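Local structure of NADP-dependent 2-hydroxyacid dehydrogenase (Rhizobium etli, 4XCV) at residues V92-W106 and A285-V297. The protein probably catalyses the NADPH-dependent interconversion of 2-oxoacids and D-2-hydroxyacids. Residues are numbered along the deposited sequence; the frame is centred on the assembly and turned at random. Where two conformers were deposited one is given.
Sequences VRFVDRSLTTRMSEW and AAVSEENALFRHV. With NDP (NADPH dihydro-nicotinamide-adenine-dinucleotide phosphate), chain B.
Ser288 OG donates to Asp96 OD2 at 2.6 Å, on the anti lone pair, and this is the one direct hydrogen bond joining 92-106 to 285-297. Ala292 CB lies against the same oxygen, and a water links it to Glu289 N. Next to it, Leu293 CD1 sits over one face of Phe94, 3.8 Å from the ring centroid, while His296 meets that ring obliquely, the planes at 42°. Both ring nitrogens of His296 reach backbone through water: NE2 to Val92 O and ND1 to Val95 O. Further along, Ala286 CB packs on Leu99 CG at 3.5 Å. With CG anti to its backbone N (chi1 -176°), Trp106 turns its five-membered ring face to Ala285 CB. In the second shell, Asp96 OD1 takes Ser98 N in an Asx turn, which helps fix the carboxylate. Were Asp96 replaced by alanine, the Ser288 hydroxyl would probably be left without this acceptor and Ser98 N without its side-chain partner. These are the two crossings between the coenzyme and catalytic domains, and Met103 CE lies 3.7 Å from NADPH C3N. With a single direct hydrogen bond between them, the crossings are held mostly by apolar packing and water-mediated links.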
loop_
_atom_site.group_PDB
_atom_site.type_symbol
_atom_site.label_atom_id
_atom_site.label_comp_id
_atom_site.label_asym_id
_atom_site.label_seq_id
_atom_site.Cartn_x
_atom_site.Cartn_y
_atom_site.Cartn_z
ATOM N N VAL A 92 -27.451 17.036 -6.171
ATOM C CA VAL A 92 -26.323 16.907 -5.244
ATOM C C VAL A 92 -25.820 15.478 -5.279
ATOM O O VAL A 92 -26.596 14.545 -5.048
ATOM C CB VAL A 92 -26.763 17.295 -3.794
ATOM C CG1 VAL A 92 -25.684 17.042 -2.758
ATOM C CG2 VAL A 92 -27.183 18.730 -3.745
ATOM N N ARG A 93 -24.532 15.278 -5.554
ATOM C CA ARG A 93 -24.006 13.920 -5.534
ATOM C C ARG A 93 -23.561 13.511 -4.158
ATOM O O ARG A 93 -23.340 14.328 -3.281
ATOM C CB ARG A 93 -22.921 13.722 -6.577
ATOM C CG ARG A 93 -21.673 14.403 -6.221
ATOM C CD ARG A 93 -20.736 14.333 -7.433
ATOM N NE ARG A 93 -19.413 14.590 -7.034
ATOM C CZ ARG A 93 -18.518 13.638 -6.768
ATOM N NH1 ARG A 93 -18.770 12.320 -6.877
ATOM N NH2 ARG A 93 -17.357 14.029 -6.378
ATOM N N PHE A 94 -23.555 12.209 -3.935
ATOM C CA PHE A 94 -23.223 11.665 -2.680
ATOM C C PHE A 94 -21.738 11.601 -2.611
ATOM O O PHE A 94 -21.127 10.800 -3.323
ATOM C CB PHE A 94 -23.858 10.295 -2.511
ATOM C CG PHE A 94 -23.451 9.593 -1.257
ATOM C CD1 PHE A 94 -23.097 10.277 -0.078
ATOM C CD2 PHE A 94 -23.473 8.216 -1.225
ATOM C CE1 PHE A 94 -22.699 9.619 1.035
ATOM C CE2 PHE A 94 -23.145 7.549 -0.052
ATOM C CZ PHE A 94 -22.753 8.261 1.067
ATOM N N VAL A 95 -21.136 12.488 -1.831
ATOM C CA VAL A 95 -19.752 12.478 -1.540
ATOM C C VAL A 95 -19.618 12.125 -0.083
ATOM O O VAL A 95 -19.897 12.924 0.848
ATOM C CB VAL A 95 -19.032 13.812 -1.889
ATOM C CG1 VAL A 95 -17.592 13.789 -1.425
ATOM C CG2 VAL A 95 -19.081 14.033 -3.381
ATOM N N ASP A 96 -19.337 10.841 0.086
ATOM C CA ASP A 96 -19.115 10.319 1.419
ATOM C C ASP A 96 -17.704 10.787 1.792
ATOM O O ASP A 96 -16.652 10.201 1.399
ATOM C CB ASP A 96 -19.270 8.823 1.398
ATOM C CG ASP A 96 -19.121 8.193 2.766
ATOM O OD1 ASP A 96 -18.673 8.891 3.698
ATOM O OD2 ASP A 96 -19.416 6.975 2.866
ATOM N N ARG A 97 -17.671 11.849 2.551
ATOM C CA ARG A 97 -16.412 12.449 3.033
ATOM C C ARG A 97 -15.507 11.466 3.704
ATOM O O ARG A 97 -14.262 11.599 3.618
ATOM C CB ARG A 97 -16.741 13.649 3.966
ATOM N N SER A 98 -16.040 10.382 4.301
ATOM C CA SER A 98 -15.159 9.256 4.835
ATOM C C SER A 98 -14.682 8.137 3.908
ATOM O O SER A 98 -13.823 7.394 4.276
ATOM C CB SER A 98 -15.907 8.534 6.021
ATOM O OG SER A 98 -16.620 9.453 6.846
ATOM N N LEU A 99 -15.244 8.036 2.691
ATOM C CA LEU A 99 -14.939 7.124 1.643
ATOM C C LEU A 99 -13.676 7.470 0.853
ATOM O O LEU A 99 -13.014 6.606 0.218
ATOM C CB LEU A 99 -16.097 7.129 0.677
ATOM C CG LEU A 99 -16.236 5.838 -0.054
ATOM C CD1 LEU A 99 -16.330 4.702 0.985
ATOM C CD2 LEU A 99 -17.499 5.972 -0.879
ATOM N N THR A 100 -13.401 8.759 0.719
ATOM C CA THR A 100 -12.204 9.207 0.021
ATOM C C THR A 100 -10.947 8.499 0.505
ATOM O O THR A 100 -10.164 7.972 -0.300
ATOM C CB THR A 100 -12.041 10.705 0.190
ATOM O OG1 THR A 100 -13.232 11.327 -0.304
ATOM C CG2 THR A 100 -10.847 11.221 -0.517
ATOM N N THR A 101 -10.749 8.406 1.826
ATOM C CA THR A 101 -9.548 7.804 2.352
ATOM C C THR A 101 -9.501 6.294 2.033
ATOM O O THR A 101 -8.423 5.725 1.856
ATOM C CB THR A 101 -9.355 8.143 3.853
ATOM O OG1 THR A 101 -7.989 7.955 4.219
ATOM C CG2 THR A 101 -10.264 7.338 4.749
ATOM N N ARG A 102 -10.650 5.654 1.957
ATOM C CA ARG A 102 -10.715 4.233 1.636
ATOM C C ARG A 102 -10.381 3.993 0.171
ATOM O O ARG A 102 -9.690 3.026 -0.198
ATOM C CB ARG A 102 -12.059 3.629 2.016
ATOM C CG ARG A 102 -12.273 3.668 3.543
ATOM C CD ARG A 102 -13.451 2.871 4.031
ATOM N NE ARG A 102 -13.127 1.501 3.804
ATOM C CZ ARG A 102 -13.768 0.665 3.011
ATOM N NH1 ARG A 102 -14.962 1.019 2.461
ATOM N NH2 ARG A 102 -13.258 -0.519 2.845
ATOM N N MET A 103 -10.800 4.886 -0.727
ATOM C CA MET A 103 -10.407 4.757 -2.140
ATOM C C MET A 103 -8.920 4.906 -2.232
ATOM O O MET A 103 -8.252 4.151 -2.962
ATOM C CB MET A 103 -11.071 5.823 -3.009
ATOM C CG MET A 103 -10.647 5.694 -4.460
ATOM S SD MET A 103 -11.010 4.110 -5.241
ATOM C CE MET A 103 -12.693 4.423 -5.708
ATOM N N SER A 104 -8.306 5.836 -1.506
ATOM C CA SER A 104 -6.862 6.000 -1.554
ATOM C C SER A 104 -6.136 4.782 -0.998
ATOM O O SER A 104 -5.072 4.399 -1.556
ATOM C CB SER A 104 -6.429 7.241 -0.834
ATOM O OG SER A 104 -6.896 8.374 -1.534
ATOM N N GLU A 105 -6.680 4.113 0.027
ATOM C CA GLU A 105 -6.058 2.864 0.505
ATOM C C GLU A 105 -5.995 1.879 -0.669
ATOM O O GLU A 105 -4.960 1.218 -0.888
ATOM C CB GLU A 105 -6.882 2.241 1.591
ATOM C CG GLU A 105 -6.904 2.955 2.937
ATOM C CD GLU A 105 -8.037 2.546 3.827
ATOM O OE1 GLU A 105 -8.730 1.538 3.497
ATOM O OE2 GLU A 105 -8.279 3.162 4.901
ATOM N N TRP A 106 -7.113 1.740 -1.395
ATOM C CA TRP A 106 -7.184 0.757 -2.487
ATOM C C TRP A 106 -6.219 1.119 -3.594
ATOM O O TRP A 106 -5.478 0.247 -4.089
ATOM C CB TRP A 106 -8.622 0.645 -2.982
ATOM C CG TRP A 106 -8.865 -0.399 -4.036
ATOM C CD1 TRP A 106 -9.313 -1.651 -3.818
ATOM C CD2 TRP A 106 -8.720 -0.275 -5.455
ATOM N NE1 TRP A 106 -9.435 -2.334 -4.991
ATOM C CE2 TRP A 106 -9.074 -1.506 -6.012
ATOM C CE3 TRP A 106 -8.300 0.741 -6.304
ATOM C CZ2 TRP A 106 -9.018 -1.747 -7.389
ATOM C CZ3 TRP A 106 -8.237 0.515 -7.669
ATOM C CH2 TRP A 106 -8.619 -0.707 -8.189
ATOM N N ALA A 285 -14.067 -1.429 -3.402
ATOM C CA ALA A 285 -12.940 -0.513 -3.052
ATOM C C ALA A 285 -13.396 0.583 -2.094
ATOM O O ALA A 285 -12.648 0.983 -1.204
ATOM C CB ALA A 285 -12.379 0.134 -4.284
ATOM N N ALA A 286 -14.587 1.131 -2.278
ATOM C CA ALA A 286 -15.018 2.269 -1.500
ATOM C C ALA A 286 -16.555 2.264 -1.510
ATOM O O ALA A 286 -17.154 3.011 -2.210
ATOM C CB ALA A 286 -14.467 3.567 -2.079
ATOM N N VAL A 287 -17.139 1.343 -0.796
ATOM C CA VAL A 287 -18.589 1.267 -0.645
ATOM C C VAL A 287 -18.925 1.896 0.684
ATOM O O VAL A 287 -18.293 1.615 1.716
ATOM C CB VAL A 287 -19.072 -0.208 -0.681
ATOM C CG1 VAL A 287 -20.516 -0.356 -0.173
ATOM C CG2 VAL A 287 -18.916 -0.784 -2.080
ATOM N N SER A 288 -19.923 2.771 0.684
ATOM C CA SER A 288 -20.326 3.514 1.893
ATOM C C SER A 288 -20.996 2.652 2.968
ATOM O O SER A 288 -21.816 1.808 2.642
ATOM C CB SER A 288 -21.287 4.643 1.503
ATOM O OG SER A 288 -20.568 5.705 0.888
ATOM N N GLU A 289 -20.685 2.917 4.234
ATOM C CA GLU A 289 -21.492 2.382 5.348
ATOM C C GLU A 289 -22.935 2.924 5.181
ATOM O O GLU A 289 -23.122 4.085 4.822
ATOM C CB GLU A 289 -20.828 2.814 6.661
ATOM C CG GLU A 289 -21.485 2.378 7.950
ATOM C CD GLU A 289 -22.495 3.391 8.437
ATOM O OE1 GLU A 289 -22.103 4.564 8.741
ATOM O OE2 GLU A 289 -23.671 2.992 8.512
ATOM N N GLU A 290 -23.936 2.067 5.410
ATOM C CA GLU A 290 -25.339 2.365 5.022
ATOM C C GLU A 290 -25.993 3.697 5.503
ATOM O O GLU A 290 -26.876 4.195 4.838
ATOM C CB GLU A 290 -26.251 1.178 5.388
ATOM C CG GLU A 290 -26.352 0.880 6.882
ATOM C CD GLU A 290 -27.312 -0.266 7.187
ATOM O OE1 GLU A 290 -27.754 -0.960 6.247
ATOM O OE2 GLU A 290 -27.648 -0.459 8.367
ATOM N N ASN A 291 -25.547 4.239 6.631
ATOM C CA ASN A 291 -26.023 5.499 7.197
ATOM C C ASN A 291 -25.370 6.726 6.627
ATOM O O ASN A 291 -25.887 7.832 6.799
ATOM C CB ASN A 291 -25.759 5.545 8.686
ATOM C CG ASN A 291 -26.628 4.591 9.445
ATOM O OD1 ASN A 291 -27.742 4.921 9.755
ATOM N ND2 ASN A 291 -26.116 3.418 9.765
ATOM N N ALA A 292 -24.195 6.558 6.015
ATOM C CA ALA A 292 -23.442 7.675 5.553
ATOM C C ALA A 292 -24.190 8.513 4.520
ATOM O O ALA A 292 -24.138 9.749 4.543
ATOM C CB ALA A 292 -22.106 7.217 4.938
ATOM N N LEU A 293 -24.929 7.873 3.614
ATOM C CA LEU A 293 -25.742 8.610 2.621
ATOM C C LEU A 293 -26.747 9.550 3.317
ATOM O O LEU A 293 -26.932 10.679 2.942
ATOM C CB LEU A 293 -26.510 7.618 1.690
ATOM C CG LEU A 293 -27.521 8.183 0.714
ATOM C CD1 LEU A 293 -26.865 9.166 -0.249
ATOM C CD2 LEU A 293 -28.167 7.004 -0.010
ATOM N N PHE A 294 -27.418 9.018 4.342
ATOM C CA PHE A 294 -28.459 9.758 5.024
ATOM C C PHE A 294 -27.867 10.864 5.855
ATOM O O PHE A 294 -28.402 11.950 5.861
ATOM C CB PHE A 294 -29.333 8.776 5.829
ATOM C CG PHE A 294 -30.028 7.836 4.935
ATOM C CD1 PHE A 294 -31.212 8.215 4.364
ATOM C CD2 PHE A 294 -29.433 6.657 4.511
ATOM C CE1 PHE A 294 -31.834 7.432 3.439
ATOM C CE2 PHE A 294 -30.054 5.866 3.572
ATOM C CZ PHE A 294 -31.276 6.268 3.058
ATOM N N ARG A 295 -26.740 10.633 6.514
ATOM C CA ARG A 295 -26.086 11.729 7.198
ATOM C C ARG A 295 -25.688 12.870 6.252
ATOM O O ARG A 295 -25.834 14.055 6.574
ATOM C CB ARG A 295 -24.836 11.240 7.938
ATOM C CG ARG A 295 -25.072 10.251 9.046
ATOM C CD ARG A 295 -26.013 10.739 10.128
ATOM N NE ARG A 295 -27.420 10.477 9.793
ATOM C CZ ARG A 295 -28.032 9.303 9.845
ATOM N NH1 ARG A 295 -29.335 9.222 9.533
ATOM N NH2 ARG A 295 -27.382 8.195 10.241
ATOM N N HIS A 296 -25.220 12.492 5.069
ATOM C CA HIS A 296 -24.851 13.488 4.035
ATOM C C HIS A 296 -26.053 14.328 3.587
ATOM O O HIS A 296 -25.991 15.560 3.490
ATOM C CB HIS A 296 -24.206 12.710 2.856
ATOM C CG HIS A 296 -24.359 13.358 1.521
ATOM N ND1 HIS A 296 -23.565 14.385 1.079
ATOM C CD2 HIS A 296 -25.225 13.087 0.513
ATOM C CE1 HIS A 296 -23.926 14.717 -0.150
ATOM N NE2 HIS A 296 -24.949 13.958 -0.504
ATOM N N VAL A 297 -27.171 13.659 3.321
ATOM C CA VAL A 297 -28.348 14.359 2.851
ATOM C C VAL A 297 -28.866 15.302 3.945
ATOM O O VAL A 297 -29.222 16.469 3.709
ATOM C CB VAL A 297 -29.469 13.408 2.373
ATOM C CG1 VAL A 297 -30.702 14.208 2.077
ATOM C CG2 VAL A 297 -29.012 12.621 1.152
HETATM P PA NDP B . -15.223 14.510 -9.128
HETATM O O1A NDP B . -14.799 15.203 -7.870
HETATM O O2A NDP B . -16.456 14.968 -9.879
HETATM O O5B NDP B . -13.962 14.539 -10.112
HETATM C C5B NDP B . -14.119 14.076 -11.458
HETATM C C4B NDP B . -12.801 14.298 -12.160
HETATM O O4B NDP B . -12.898 13.723 -13.460
HETATM C C3B NDP B . -12.476 15.765 -12.319
HETATM O O3B NDP B . -11.058 15.981 -12.170
HETATM C C2B NDP B . -12.913 16.002 -13.740
HETATM O O2B NDP B . -12.228 17.087 -14.424
HETATM C C1B NDP B . -12.513 14.682 -14.398
HETATM N N9A NDP B . -13.190 14.444 -15.674
HETATM C C8A NDP B . -14.524 14.337 -15.838
HETATM N N7A NDP B . -14.799 14.223 -17.174
HETATM C C5A NDP B . -13.599 14.306 -17.823
HETATM C C6A NDP B . -13.232 14.327 -19.168
HETATM N N6A NDP B . -14.134 14.171 -20.138
HETATM N N1A NDP B . -11.934 14.457 -19.463
HETATM C C2A NDP B . -11.009 14.583 -18.486
HETATM N N3A NDP B . -11.285 14.584 -17.171
HETATM C C4A NDP B . -12.598 14.437 -16.889
HETATM O O3 NDP B . -15.421 12.938 -8.854
HETATM P PN NDP B . -14.795 12.016 -7.695
HETATM O O1N NDP B . -13.316 12.212 -7.731
HETATM O O2N NDP B . -15.448 12.258 -6.419
HETATM O O5D NDP B . -15.233 10.584 -8.190
HETATM C C5D NDP B . -14.866 10.115 -9.495
HETATM C C4D NDP B . -15.774 8.919 -9.812
HETATM O O4D NDP B . -15.414 7.805 -9.008
HETATM C C3D NDP B . -17.234 9.114 -9.509
HETATM O O3D NDP B . -17.907 9.801 -10.579
HETATM C C2D NDP B . -17.756 7.701 -9.306
HETATM O O2D NDP B . -18.309 7.208 -10.550
HETATM C C1D NDP B . -16.524 6.896 -9.010
HETATM N N1N NDP B . -16.499 6.216 -7.712
HETATM C C2N NDP B . -16.230 4.874 -7.635
HETATM C C3N NDP B . -16.301 4.203 -6.462
HETATM C C7N NDP B . -15.982 2.804 -6.344
HETATM O O7N NDP B . -16.424 2.210 -5.332
HETATM N N7N NDP B . -15.239 2.146 -7.216
HETATM C C4N NDP B . -16.600 4.933 -5.211
HETATM C C5N NDP B . -16.830 6.352 -5.413
HETATM C C6N NDP B . -16.817 6.963 -6.576
HETATM P P2B NDP B . -12.318 18.592 -13.828
HETATM O O1X NDP B . -11.742 19.461 -14.898
HETATM O O2X NDP B . -13.793 18.844 -13.567
HETATM O O3X NDP B . -11.579 18.593 -12.553
HETATM O O HOH W 1 -26.601 13.163 -2.563
HETATM O O HOH W 2 -21.065 14.575 2.238
HETATM O O HOH W 3 -19.046 5.383 4.710
HETATM O O HOH W 4 -15.913 -0.889 0.578
HETATM O O HOH W 5 -16.823 2.449 4.145
#